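3-oxoacyl-[acyl-carrier-protein] synthase 2 (PDB 4JGA) probably catalyses the condensation of malonyl-ACP with a growing acyl-ACP, the chain-elongating step of bacterial fatty acid synthesis. Local coordinates at residues 38-43 with 358-363; 311-316 with 428-433; 378-383 with 413-418. All coordinates share one frame; numbering follows the deposited sequence.

Interaction 1: residues 38-43 with 358-363; sequences KNIVDG and KSSIGH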
loop_
_atom_site.group_PDB
_atom_site.type_symbol
_atom_site.label_atom_id
_atom_site.label_comp_id
_atom_site.label_asym_id
_atom_site.label_seq_id
_atom_site.Cartn_x
_atom_site.Cartn_y
_atom_site.Cartn_z
ATOM N N LYS A 38 14.469 25.054 -9.165
ATOM C CA LYS A 38 14.823 26.169 -10.056
ATOM C C LYS A 38 13.990 26.105 -11.342
ATOM O O LYS A 38 13.440 27.117 -11.781
ATOM C CB LYS A 38 16.334 26.237 -10.388
ATOM N N ASN A 39 13.901 24.927 -11.955
ATOM C CA ASN A 39 13.139 24.799 -13.205
ATOM C C ASN A 39 11.643 25.020 -13.067
ATOM O O ASN A 39 11.023 25.663 -13.935
ATOM C CB ASN A 39 13.431 23.471 -13.896
ATOM C CG ASN A 39 14.782 23.490 -14.579
ATOM O OD1 ASN A 39 15.253 24.540 -14.997
ATOM N ND2 ASN A 39 15.404 22.351 -14.680
ATOM N N ILE A 40 11.071 24.534 -11.961
ATOM C CA ILE A 40 9.668 24.801 -11.660
ATOM C C ILE A 40 9.408 26.297 -11.577
ATOM O O ILE A 40 8.533 26.851 -12.272
ATOM C CB ILE A 40 9.238 24.144 -10.340
ATOM C CG1 ILE A 40 9.117 22.617 -10.502
ATOM C CG2 ILE A 40 7.947 24.759 -9.812
ATOM C CD1 ILE A 40 7.992 22.135 -11.406
ATOM N N VAL A 41 10.185 26.962 -10.739
ATOM C CA VAL A 41 10.006 28.406 -10.536
ATOM C C VAL A 41 10.215 29.176 -11.838
ATOM O O VAL A 41 9.530 30.184 -12.097
ATOM C CB VAL A 41 10.924 28.870 -9.383
ATOM C CG1 VAL A 41 11.122 30.361 -9.365
ATOM C CG2 VAL A 41 10.337 28.393 -8.049
ATOM N N ASP A 42 11.185 28.738 -12.648
ATOM C CA ASP A 42 11.525 29.444 -13.878
ATOM C C ASP A 42 10.540 29.164 -15.007
ATOM O O ASP A 42 10.685 29.723 -16.063
ATOM C CB ASP A 42 12.943 29.092 -14.342
ATOM C CG ASP A 42 14.019 29.653 -13.432
ATOM O OD1 ASP A 42 13.723 30.561 -12.633
ATOM O OD2 ASP A 42 15.182 29.213 -13.563
ATOM N N GLY A 43 9.549 28.319 -14.786
ATOM C CA GLY A 43 8.548 28.089 -15.792
ATOM C C GLY A 43 8.987 27.108 -16.867
ATOM O O GLY A 43 8.449 27.125 -17.955
ATOM N N LYS A 358 1.654 20.304 -11.998
ATOM C CA LYS A 358 1.522 19.284 -13.039
ATOM C C LYS A 358 1.541 19.958 -14.417
ATOM O O LYS A 358 1.757 19.304 -15.415
ATOM C CB LYS A 358 0.239 18.492 -12.876
ATOM C CG LYS A 358 0.154 17.654 -11.601
ATOM C CD LYS A 358 -0.999 16.660 -11.687
ATOM C CE LYS A 358 -1.050 15.676 -10.534
ATOM N NZ LYS A 358 -1.196 16.366 -9.239
ATOM N N SER A 359 1.271 21.273 -14.440
ATOM C CA SER A 359 1.439 22.094 -15.639
ATOM C C SER A 359 2.870 22.023 -16.191
ATOM O O SER A 359 3.083 22.246 -17.391
ATOM C CB SER A 359 1.055 23.561 -15.354
ATOM O OG SER A 359 2.006 24.219 -14.549
ATOM N N SER A 360 3.837 21.711 -15.320
ATOM C CA SER A 360 5.234 21.614 -15.731
ATOM C C SER A 360 5.733 20.185 -15.890
ATOM O O SER A 360 6.405 19.874 -16.878
ATOM C CB SER A 360 6.152 22.337 -14.771
ATOM O OG SER A 360 7.448 21.801 -14.878
ATOM N N ILE A 361 5.434 19.313 -14.940
ATOM C CA ILE A 361 6.012 17.952 -14.954
ATOM C C ILE A 361 5.043 16.840 -15.259
ATOM O O ILE A 361 5.431 15.668 -15.289
ATOM C CB ILE A 361 6.734 17.618 -13.630
ATOM C CG1 ILE A 361 5.801 17.666 -12.415
ATOM C CG2 ILE A 361 7.907 18.564 -13.420
ATOM C CD1 ILE A 361 6.434 17.149 -11.135
ATOM N N GLY A 362 3.785 17.185 -15.465
ATOM C CA GLY A 362 2.784 16.176 -15.705
ATOM C C GLY A 362 2.352 15.538 -14.399
ATOM O O GLY A 362 2.592 16.067 -13.280
ATOM N N HIS A 363 1.688 14.407 -14.545
ATOM C CA HIS A 363 1.053 13.730 -13.429
ATOM C C HIS A 363 1.868 12.476 -13.073
ATOM O O HIS A 363 1.814 11.473 -13.765
ATOM C CB HIS A 363 -0.373 13.384 -13.843
ATOM C CG HIS A 363 -1.218 12.861 -12.733
ATOM N ND1 HIS A 363 -0.704 12.518 -11.500
ATOM C CD2 HIS A 363 -2.540 12.574 -12.688
ATOM C CE1 HIS A 363 -1.686 12.081 -10.726
ATOM N NE2 HIS A 363 -2.809 12.101 -11.430
#

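Interaction 2: residues 311-316 with 428-433; sequences LDATIT and SLVIKS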
loop_
_atom_site.group_PDB
_atom_site.type_symbol
_atom_site.label_atom_id
_atom_site.label_comp_id
_atom_site.label_asym_id
_atom_site.label_seq_id
_atom_site.Cartn_x
_atom_site.Cartn_y
_atom_site.Cartn_z
ATOM N N LEU A 311 -9.198 21.572 9.865
ATOM C CA LEU A 311 -9.687 21.289 11.204
ATOM C C LEU A 311 -8.641 20.524 12.030
ATOM O O LEU A 311 -8.413 20.824 13.200
ATOM C CB LEU A 311 -11.027 20.527 11.161
ATOM C CG LEU A 311 -12.233 21.338 10.659
ATOM C CD1 LEU A 311 -13.447 20.425 10.498
ATOM C CD2 LEU A 311 -12.599 22.513 11.590
ATOM N N ASP A 312 -8.027 19.539 11.414
ATOM C CA ASP A 312 -6.980 18.725 12.038
ATOM C C ASP A 312 -5.816 19.663 12.463
ATOM O O ASP A 312 -5.287 19.531 13.559
ATOM C CB ASP A 312 -6.515 17.640 11.040
ATOM C CG ASP A 312 -5.481 16.669 11.624
ATOM O OD1 ASP A 312 -5.646 16.291 12.772
ATOM O OD2 ASP A 312 -4.497 16.295 10.935
ATOM N N ALA A 313 -5.495 20.646 11.617
ATOM C CA ALA A 313 -4.464 21.671 11.909
ATOM C C ALA A 313 -4.861 22.755 12.915
ATOM O O ALA A 313 -4.010 23.571 13.331
ATOM C CB ALA A 313 -4.060 22.334 10.623
ATOM N N THR A 314 -6.142 22.764 13.308
ATOM C CA THR A 314 -6.744 23.822 14.088
ATOM C C THR A 314 -6.448 25.211 13.485
ATOM O O THR A 314 -6.141 26.152 14.185
ATOM C CB THR A 314 -6.376 23.712 15.586
ATOM O OG1 THR A 314 -4.975 23.919 15.749
ATOM C CG2 THR A 314 -6.643 22.323 16.104
ATOM N N ILE A 315 -6.585 25.327 12.166
ATOM C CA ILE A 315 -6.578 26.627 11.511
ATOM C C ILE A 315 -7.901 26.885 10.791
ATOM O O ILE A 315 -8.727 25.966 10.606
ATOM C CB ILE A 315 -5.426 26.748 10.497
ATOM C CG1 ILE A 315 -5.630 25.800 9.305
ATOM C CG2 ILE A 315 -4.097 26.467 11.165
ATOM C CD1 ILE A 315 -4.674 26.093 8.166
ATOM N N THR A 316 -8.070 28.134 10.355
ATOM C CA THR A 316 -9.262 28.563 9.624
ATOM C C THR A 316 -8.857 28.844 8.172
ATOM O O THR A 316 -7.675 28.999 7.878
ATOM C CB THR A 316 -9.888 29.792 10.285
ATOM O OG1 THR A 316 -8.879 30.777 10.480
ATOM C CG2 THR A 316 -10.502 29.438 11.670
ATOM N N SER A 428 -5.413 15.474 1.641
ATOM C CA SER A 428 -4.947 16.866 1.735
ATOM C C SER A 428 -4.001 17.007 2.917
ATOM O O SER A 428 -4.238 16.425 4.001
ATOM C CB SER A 428 -6.114 17.835 1.906
ATOM O OG SER A 428 -6.893 17.858 0.727
ATOM N N LEU A 429 -2.935 17.764 2.697
ATOM C CA LEU A 429 -1.933 18.010 3.702
ATOM C C LEU A 429 -1.764 19.525 3.912
ATOM O O LEU A 429 -1.777 20.290 2.946
ATOM C CB LEU A 429 -0.611 17.390 3.266
ATOM C CG LEU A 429 -0.587 15.851 3.287
ATOM C CD1 LEU A 429 0.602 15.311 2.464
ATOM C CD2 LEU A 429 -0.581 15.335 4.720
ATOM N N VAL A 430 -1.626 19.930 5.170
ATOM C CA VAL A 430 -1.332 21.309 5.523
ATOM C C VAL A 430 0.045 21.395 6.206
ATOM O O VAL A 430 0.346 20.673 7.171
ATOM C CB VAL A 430 -2.391 21.930 6.455
ATOM C CG1 VAL A 430 -1.981 23.343 6.890
ATOM C CG2 VAL A 430 -3.737 21.954 5.774
ATOM N N ILE A 431 0.846 22.339 5.721
ATOM C CA ILE A 431 2.169 22.584 6.228
ATOM C C ILE A 431 2.239 24.031 6.653
ATOM O O ILE A 431 1.668 24.906 6.001
ATOM C CB ILE A 431 3.211 22.433 5.117
ATOM C CG1 ILE A 431 3.209 21.016 4.593
ATOM C CG2 ILE A 431 4.605 22.732 5.654
ATOM C CD1 ILE A 431 4.053 20.926 3.304
ATOM N N LYS A 432 2.981 24.296 7.711
ATOM C CA LYS A 432 3.201 25.659 8.094
ATOM C C LYS A 432 4.676 25.948 8.291
ATOM O O LYS A 432 5.450 25.093 8.635
ATOM C CB LYS A 432 2.345 26.025 9.316
ATOM C CG LYS A 432 3.019 25.814 10.630
ATOM C CD LYS A 432 2.225 26.364 11.777
ATOM C CE LYS A 432 2.932 26.005 13.068
ATOM N NZ LYS A 432 2.453 26.762 14.252
ATOM N N SER A 433 5.042 27.189 8.074
ATOM C CA SER A 433 6.356 27.662 8.416
ATOM C C SER A 433 6.585 27.494 9.909
ATOM O O SER A 433 5.695 27.759 10.726
ATOM C CB SER A 433 6.494 29.139 8.058
ATOM O OG SER A 433 7.502 29.702 8.828
#

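Interaction 3: residues 378-383 with 413-418; sequences LAIRDQ and DYVLSN. With K (potassium ion), chain C.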
loop_
_atom_site.group_PDB
_atom_site.type_symbol
_atom_site.label_atom_id
_atom_site.label_comp_id
_atom_site.label_asym_id
_atom_site.label_seq_id
_atom_site.Cartn_x
_atom_site.Cartn_y
_atom_site.Cartn_z
ATOM N N LEU A 378 8.996 24.090 -0.289
ATOM C CA LEU A 378 9.921 25.028 -0.920
ATOM C C LEU A 378 9.259 26.384 -1.184
ATOM O O LEU A 378 9.915 27.392 -1.145
ATOM C CB LEU A 378 10.515 24.425 -2.216
ATOM C CG LEU A 378 11.417 23.215 -1.963
ATOM C CD1 LEU A 378 11.645 22.396 -3.223
ATOM C CD2 LEU A 378 12.736 23.654 -1.415
ATOM N N ALA A 379 7.958 26.393 -1.477
ATOM C CA ALA A 379 7.242 27.664 -1.628
ATOM C C ALA A 379 7.325 28.490 -0.339
ATOM O O ALA A 379 7.420 29.721 -0.374
ATOM C CB ALA A 379 5.786 27.438 -2.012
ATOM N N ILE A 380 7.283 27.797 0.794
ATOM C CA ILE A 380 7.460 28.448 2.090
ATOM C C ILE A 380 8.905 28.908 2.233
ATOM O O ILE A 380 9.154 30.041 2.629
ATOM C CB ILE A 380 7.135 27.511 3.262
ATOM C CG1 ILE A 380 5.628 27.335 3.378
ATOM C CG2 ILE A 380 7.679 28.051 4.577
ATOM C CD1 ILE A 380 5.210 26.145 4.234
ATOM N N ARG A 381 9.855 28.017 1.932
ATOM C CA ARG A 381 11.282 28.395 2.057
ATOM C C ARG A 381 11.615 29.650 1.235
ATOM O O ARG A 381 12.303 30.543 1.737
ATOM C CB ARG A 381 12.222 27.268 1.657
ATOM C CG ARG A 381 13.671 27.563 2.050
ATOM C CD ARG A 381 14.682 26.632 1.393
ATOM N NE ARG A 381 14.735 26.869 -0.037
ATOM C CZ ARG A 381 15.340 26.078 -0.917
ATOM N NH1 ARG A 381 15.994 24.996 -0.528
ATOM N NH2 ARG A 381 15.292 26.383 -2.203
ATOM N N ASP A 382 11.111 29.719 -0.001
ATOM C CA ASP A 382 11.500 30.768 -0.922
ATOM C C ASP A 382 10.421 31.829 -1.128
ATOM O O ASP A 382 10.609 32.739 -1.919
ATOM C CB ASP A 382 11.942 30.183 -2.267
ATOM C CG ASP A 382 13.206 29.333 -2.145
ATOM O OD1 ASP A 382 13.889 29.392 -1.090
ATOM O OD2 ASP A 382 13.493 28.558 -3.083
ATOM N N GLN A 383 9.310 31.730 -0.387
ATOM C CA GLN A 383 8.252 32.749 -0.455
ATOM C C GLN A 383 7.898 33.022 -1.909
ATOM O O GLN A 383 7.887 34.152 -2.404
ATOM C CB GLN A 383 8.675 34.021 0.275
ATOM C CG GLN A 383 8.939 33.809 1.759
ATOM C CD GLN A 383 7.670 33.457 2.525
ATOM O OE1 GLN A 383 6.808 34.308 2.739
ATOM N NE2 GLN A 383 7.544 32.196 2.916
ATOM N N ASP A 413 3.064 31.323 4.618
ATOM C CA ASP A 413 3.287 30.729 5.924
ATOM C C ASP A 413 2.494 29.434 6.087
ATOM O O ASP A 413 2.862 28.602 6.887
ATOM C CB ASP A 413 2.890 31.704 7.018
ATOM C CG ASP A 413 3.883 32.872 7.157
ATOM O OD1 ASP A 413 5.060 32.751 6.778
ATOM O OD2 ASP A 413 3.463 33.922 7.624
ATOM N N TYR A 414 1.380 29.302 5.402
ATOM C CA TYR A 414 0.612 28.090 5.458
ATOM C C TYR A 414 0.287 27.655 4.048
ATOM O O TYR A 414 -0.179 28.464 3.229
ATOM C CB TYR A 414 -0.701 28.300 6.202
ATOM C CG TYR A 414 -0.580 28.579 7.672
ATOM C CD1 TYR A 414 -0.336 29.872 8.155
ATOM C CD2 TYR A 414 -0.752 27.561 8.594
ATOM C CE1 TYR A 414 -0.265 30.126 9.527
ATOM C CE2 TYR A 414 -0.663 27.805 9.953
ATOM C CZ TYR A 414 -0.425 29.068 10.404
ATOM O OH TYR A 414 -0.348 29.251 11.748
ATOM N N VAL A 415 0.479 26.367 3.789
ATOM C CA VAL A 415 0.208 25.790 2.480
ATOM C C VAL A 415 -0.661 24.543 2.593
ATOM O O VAL A 415 -0.469 23.727 3.494
ATOM C CB VAL A 415 1.500 25.406 1.774
ATOM C CG1 VAL A 415 1.194 24.694 0.450
ATOM C CG2 VAL A 415 2.342 26.648 1.532
ATOM N N LEU A 416 -1.627 24.432 1.684
ATOM C CA LEU A 416 -2.476 23.265 1.531
ATOM C C LEU A 416 -2.097 22.575 0.204
ATOM O O LEU A 416 -1.973 23.237 -0.837
ATOM C CB LEU A 416 -3.963 23.674 1.484
ATOM C CG LEU A 416 -4.996 22.608 1.118
ATOM C CD1 LEU A 416 -5.151 21.606 2.241
ATOM C CD2 LEU A 416 -6.347 23.220 0.829
ATOM N N SER A 417 -1.952 21.253 0.239
ATOM C CA SER A 417 -1.673 20.484 -0.969
ATOM C C SER A 417 -2.647 19.302 -1.077
ATOM O O SER A 417 -2.801 18.531 -0.152
ATOM C CB SER A 417 -0.217 19.968 -0.951
ATOM O OG SER A 417 0.097 19.267 -2.145
ATOM N N ASN A 418 -3.294 19.197 -2.235
ATOM C CA ASN A 418 -4.280 18.190 -2.522
ATOM C C ASN A 418 -3.786 17.074 -3.450
ATOM O O ASN A 418 -3.023 17.327 -4.378
ATOM C CB ASN A 418 -5.485 18.844 -3.205
ATOM C CG ASN A 418 -6.218 19.835 -2.331
ATOM O OD1 ASN A 418 -6.174 19.785 -1.102
ATOM N ND2 ASN A 418 -6.892 20.760 -2.973
HETATM K K K C . -0.951 18.938 -4.844
HETATM O O HOH W 1 6.262 34.997 5.447
#

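Interaction 1: residues 38-43 with 358-363
Ile40 reaches across to Ser360 and Ile361 and makes its closest contacts with one methyl, CD1. The contact joins the two halves of the thiolase fold: helix 33-41 belongs to the N-terminal family domain and the short helix 358-361 to the C-terminal one. The CG1 branch of Ile40 lies anti to its carbonyl carbon (chi1 -73°). A second bend (chi2 -68°) then brings CD1 closer to the other segment than CB is. In one of the two conformers of Ser360, Ile40 CD1 lies 3.8 Å from Ser360 CB and also meets OG. The hydroxyl has its polar partner in Val44 O, just beyond Gly43, and the methyl packs beside it. Ile361 offers its CG2 methyl, 4.1 Å from Ile40 CD1. This CG2 stands anti to the carbonyl carbon of Ile361, beside its backbone N. Phe375 packs on Ile40 and Val371 on Ile361, both from helix 368-382. Each helix is followed by a glycine with positive phi, Gly43 and Gly362. Gly43 closes a Schellman motif, with Gly43 N bonded to Ile40 O at 3.1 Å. From the start of the short helix, the Lys358 side chain runs past His363 to a salt bridge with Glu372, a potassium ligand. On the way, Lys358 CE passes 3.3 Å above the His363 ring plane, nearer the ring's border than its centre.

Interaction 2: residues 311-316 with 428-433
Val430 points from its strand toward Ala313 and Ile315 and buries more surface here than either of them. One methyl serves both partners. CG1 lies anti to the backbone N of Val430 (chi1 175°) and meets Ile315 CD1 tip to tip at 4.1 Å. The same CG1 is 4.4 Å from Ala313 CB, a looser approach. Ile315 has its CG1 branch between backbone N and carbonyl carbon, and its extended end (chi2 168°) carries CD1 to the valine. All three residues are buried. In the thiolase fold of the ketoacyl synthases, the contact lies where helix 300-312 gives way to the loop leading to strand 322-324. The helix is the crossover of a beta-alpha-beta unit that starts from strand 278-287. Ile281 of that strand touches both Ala313 and Val430. Leu429 and Ile431 instead pack on helix 368-382. A Schellman motif at Thr314, which has positive phi, turns the chain so that Ala313 and Ile315 both point toward the strand. Thr314 N bonds back to Leu311 O at 3.0 Å. The Thr314 hydroxyl donates to Ala313 O at 2.6 Å, coming nearly side-on to the carbonyl (C=O...donor angle 98°).

Interaction 3: residues 378-383 with 413-418
Ile380 and Val415 form the tight part of this contact; their side chains run alongside each other, pointing opposite ways. Val415 CG2 packs 3.8 Å from Ile380 CG1 and is also close to CD1. With CG1 anti to its carbonyl carbon (chi1 -74°), the isoleucine lays its long branch along the valine methyl. Ile431 of the neighbouring strand also touches Ile380. This is the C-terminal half of the thiolase fold. Helix 368-382 is the crossover between the parallel strands 353-355 and 414-421, and here it packs on the strand it leads to. Toward the end of the helix the contact loosens, and water takes over. One water donates to Gln383 OE1 at 2.8 Å and to Asp413 OD1 at 2.9 Å. The other end of the amide is fixed: Gln383 NE2 donates to Ile380 O at 2.7 Å, meeting a lone pair of the oxygen within the plane of the carbonyl. Ile412 O is a second partner of NE2, so two carbonyls hold the amide's rotation. Further along the strand, potassium binds Ser417 OG at 2.9 Å and Asn418 O at 2.7 Å. Its other ligands include Asn324, Ala325 and Glu372. Glu372 lies on the same helix as Ile380, so the ion also ties helix to strand.

From the N terminus, residues 38-43 come first, but their partner is 315 residues away. Before that loop closes at 358-363, interaction 2 has opened at 311-316. Interactions 1 and 2 therefore cross along the chain. Interaction 3 opens at 378-383, after interaction 1 has closed, and closes at 413-418. It is nested inside the loop that interaction 2 completes at 428-433. Interaction 1 ties the N-terminal half to the C-terminal half. Interaction 2 joins the turn after helix 300-312, and interaction 3 the end of helix 368-382, to neighbouring strands of one sheet. These strands connect interactions 2 and 3 directly, for example through Ser433 N and Asp413 O, 2.9 Å apart. Interactions 1 and 3 do not touch.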